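Local atomic coordinates of putative hydantoin racemase (Klebsiella pneumoniae subsp. pneumoniae, PDB entry 3QVL), a protein that interconverts the enantiomers of allantoin as an allantoin racemase and probably also racemises other 5-monosubstituted hydantoins. Residues V2-I7 and A206-V211. Numbering follows the deposited sequence.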
loop_
_atom_site.group_PDB
_atom_site.type_symbol
_atom_site.label_atom_id
_atom_site.label_comp_id
_atom_site.label_asym_id
_atom_site.label_seq_id
_atom_site.Cartn_x
_atom_site.Cartn_y
_atom_site.Cartn_z
ATOM N N VAL A 2 -40.334 -2.767 -7.890
ATOM C CA VAL A 2 -38.902 -2.825 -8.173
ATOM C C VAL A 2 -38.556 -4.200 -8.741
ATOM O O VAL A 2 -38.852 -5.225 -8.126
ATOM C CB VAL A 2 -38.046 -2.537 -6.908
ATOM C CG1 VAL A 2 -36.555 -2.602 -7.229
ATOM C CG2 VAL A 2 -38.399 -1.177 -6.312
ATOM N N ARG A 3 -37.942 -4.216 -9.919
ATOM C CA ARG A 3 -37.543 -5.469 -10.552
ATOM C C ARG A 3 -36.026 -5.564 -10.646
ATOM O O ARG A 3 -35.373 -4.697 -11.231
ATOM C CB ARG A 3 -38.186 -5.614 -11.932
ATOM C CG ARG A 3 -39.702 -5.775 -11.903
ATOM C CD ARG A 3 -40.240 -6.076 -13.290
ATOM N NE ARG A 3 -40.001 -4.971 -14.215
ATOM C CZ ARG A 3 -39.746 -5.114 -15.513
ATOM N NH1 ARG A 3 -39.685 -6.321 -16.062
ATOM N NH2 ARG A 3 -39.544 -4.040 -16.262
ATOM N N ILE A 4 -35.477 -6.619 -10.049
ATOM C CA ILE A 4 -34.034 -6.837 -10.020
ATOM C C ILE A 4 -33.675 -8.123 -10.755
ATOM O O ILE A 4 -34.153 -9.205 -10.407
ATOM C CB ILE A 4 -33.486 -6.888 -8.569
ATOM C CG1 ILE A 4 -33.878 -5.621 -7.799
ATOM C CG2 ILE A 4 -31.963 -7.082 -8.569
ATOM C CD1 ILE A 4 -33.624 -5.693 -6.307
ATOM N N GLN A 5 -32.837 -7.987 -11.778
ATOM C CA GLN A 5 -32.342 -9.129 -12.532
ATOM C C GLN A 5 -31.121 -9.712 -11.829
ATOM O O GLN A 5 -30.067 -9.077 -11.767
ATOM C CB GLN A 5 -31.992 -8.713 -13.963
ATOM C CG GLN A 5 -31.671 -9.878 -14.892
ATOM C CD GLN A 5 -31.027 -9.438 -16.192
ATOM O OE1 GLN A 5 -30.181 -8.542 -16.213
ATOM N NE2 GLN A 5 -31.419 -10.075 -17.289
ATOM N N VAL A 6 -31.275 -10.916 -11.286
ATOM C CA VAL A 6 -30.170 -11.602 -10.624
ATOM C C VAL A 6 -29.566 -12.618 -11.593
ATOM O O VAL A 6 -30.174 -13.650 -11.892
ATOM C CB VAL A 6 -30.609 -12.272 -9.298
ATOM C CG1 VAL A 6 -29.411 -12.872 -8.582
ATOM C CG2 VAL A 6 -31.303 -11.260 -8.390
ATOM N N ILE A 7 -28.371 -12.303 -12.083
ATOM C CA ILE A 7 -27.721 -13.098 -13.121
ATOM C C ILE A 7 -26.710 -14.077 -12.538
ATOM O O ILE A 7 -25.702 -13.670 -11.961
ATOM C CB ILE A 7 -26.998 -12.202 -14.164
ATOM C CG1 ILE A 7 -27.935 -11.113 -14.697
ATOM C CG2 ILE A 7 -26.428 -13.055 -15.308
ATOM C CD1 ILE A 7 -27.220 -9.975 -15.398
ATOM N N ALA A 206 -27.083 -10.021 -0.103
ATOM C CA ALA A 206 -26.494 -8.705 0.147
ATOM C C ALA A 206 -26.583 -7.782 -1.068
ATOM O O ALA A 206 -26.915 -6.602 -0.930
ATOM C CB ALA A 206 -25.048 -8.851 0.603
ATOM N N ALA A 207 -26.297 -8.327 -2.250
ATOM C CA ALA A 207 -26.336 -7.559 -3.496
ATOM C C ALA A 207 -27.750 -7.103 -3.840
ATOM O O ALA A 207 -27.942 -5.987 -4.325
ATOM C CB ALA A 207 -25.736 -8.360 -4.642
ATOM N N VAL A 208 -28.728 -7.969 -3.582
ATOM C CA VAL A 208 -30.143 -7.634 -3.764
ATOM C C VAL A 208 -30.507 -6.411 -2.919
ATOM O O VAL A 208 -31.152 -5.480 -3.409
ATOM C CB VAL A 208 -31.067 -8.840 -3.434
ATOM C CG1 VAL A 208 -32.532 -8.415 -3.343
ATOM C CG2 VAL A 208 -30.900 -9.934 -4.479
ATOM N N LYS A 209 -30.065 -6.411 -1.663
ATOM C CA LYS A 209 -30.330 -5.299 -0.750
ATOM C C LYS A 209 -29.617 -4.016 -1.177
ATOM O O LYS A 209 -30.134 -2.919 -0.960
ATOM C CB LYS A 209 -29.960 -5.660 0.695
ATOM C CG LYS A 209 -30.634 -6.922 1.264
ATOM C CD LYS A 209 -32.137 -7.007 0.985
ATOM C CE LYS A 209 -32.949 -6.067 1.860
ATOM N NZ LYS A 209 -34.404 -6.171 1.543
ATOM N N MET A 210 -28.439 -4.159 -1.785
ATOM C CA MET A 210 -27.686 -3.009 -2.297
ATOM C C MET A 210 -28.392 -2.356 -3.483
ATOM O O MET A 210 -28.467 -1.128 -3.562
ATOM C CB MET A 210 -26.250 -3.398 -2.672
ATOM C CG MET A 210 -25.344 -3.772 -1.496
ATOM S SD MET A 210 -25.306 -2.577 -0.138
ATOM C CE MET A 210 -26.565 -3.257 0.946
ATOM N N VAL A 211 -28.904 -3.183 -4.393
ATOM C CA VAL A 211 -29.678 -2.696 -5.537
ATOM C C VAL A 211 -30.935 -1.967 -5.056
ATOM O O VAL A 211 -31.210 -0.849 -5.493
ATOM C CB VAL A 211 -30.049 -3.836 -6.524
ATOM C CG1 VAL A 211 -30.954 -3.316 -7.634
ATOM C CG2 VAL A 211 -28.797 -4.457 -7.126
#
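Ile4 and Val208 mark where strand 2-7 and helix 206-211 come together, their CA atoms 7.4 Å apart. The axes of the two segments approach to 9.7 Å, and their N-to-C directions make an angle of 144°, roughly antiparallel. Aliphatic side chains bridge the gap, and no hydrogen bond crosses between the segments.

Ile4 does most of the work from the strand. Its side chain leaves the strand toward the helix, that of Val211 leaves the helix toward the strand, and the two meet tip to tip: Ile4 CG1 lies 3.7 Å from Val211 CG1, with Ile4 CD1 nearly as close to the same methyl. The Val211 branch involved lies opposite its own backbone N (chi1 175°), while in Ile4 CD1 lies anti to CA about the CB-CG1 bond (chi2 169°). That extension carries CD1 on to Val208, one helical turn earlier, where it sits 3.8 Å from the carbonyl O and 4.2 Å from CG1. Ile4 thus touches two residues one turn apart on the same face of the helix. Two residues further along the strand, Val6 crosses Val208 at about a right angle, and CG2 of Val6 touches CG2 of Val208 at 4.1 Å.

All four residues are buried. Val74 of the neighbouring strand 72-75 packs against Ile4, Val6 and Val211, and Ala23 of helix 13-26 against Val6 and Val208. On the helix, Met210 meets Met210 of a second subunit.

Strand 2-7 is an inner strand of a parallel sheet ordered 2-1-3-4. The contact illustrates how a helix, here 203-216, packs on the face of such a sheet through beta-branched side chains, as in the layered alpha/beta architecture of the Asp/Glu/hydantoin racemases.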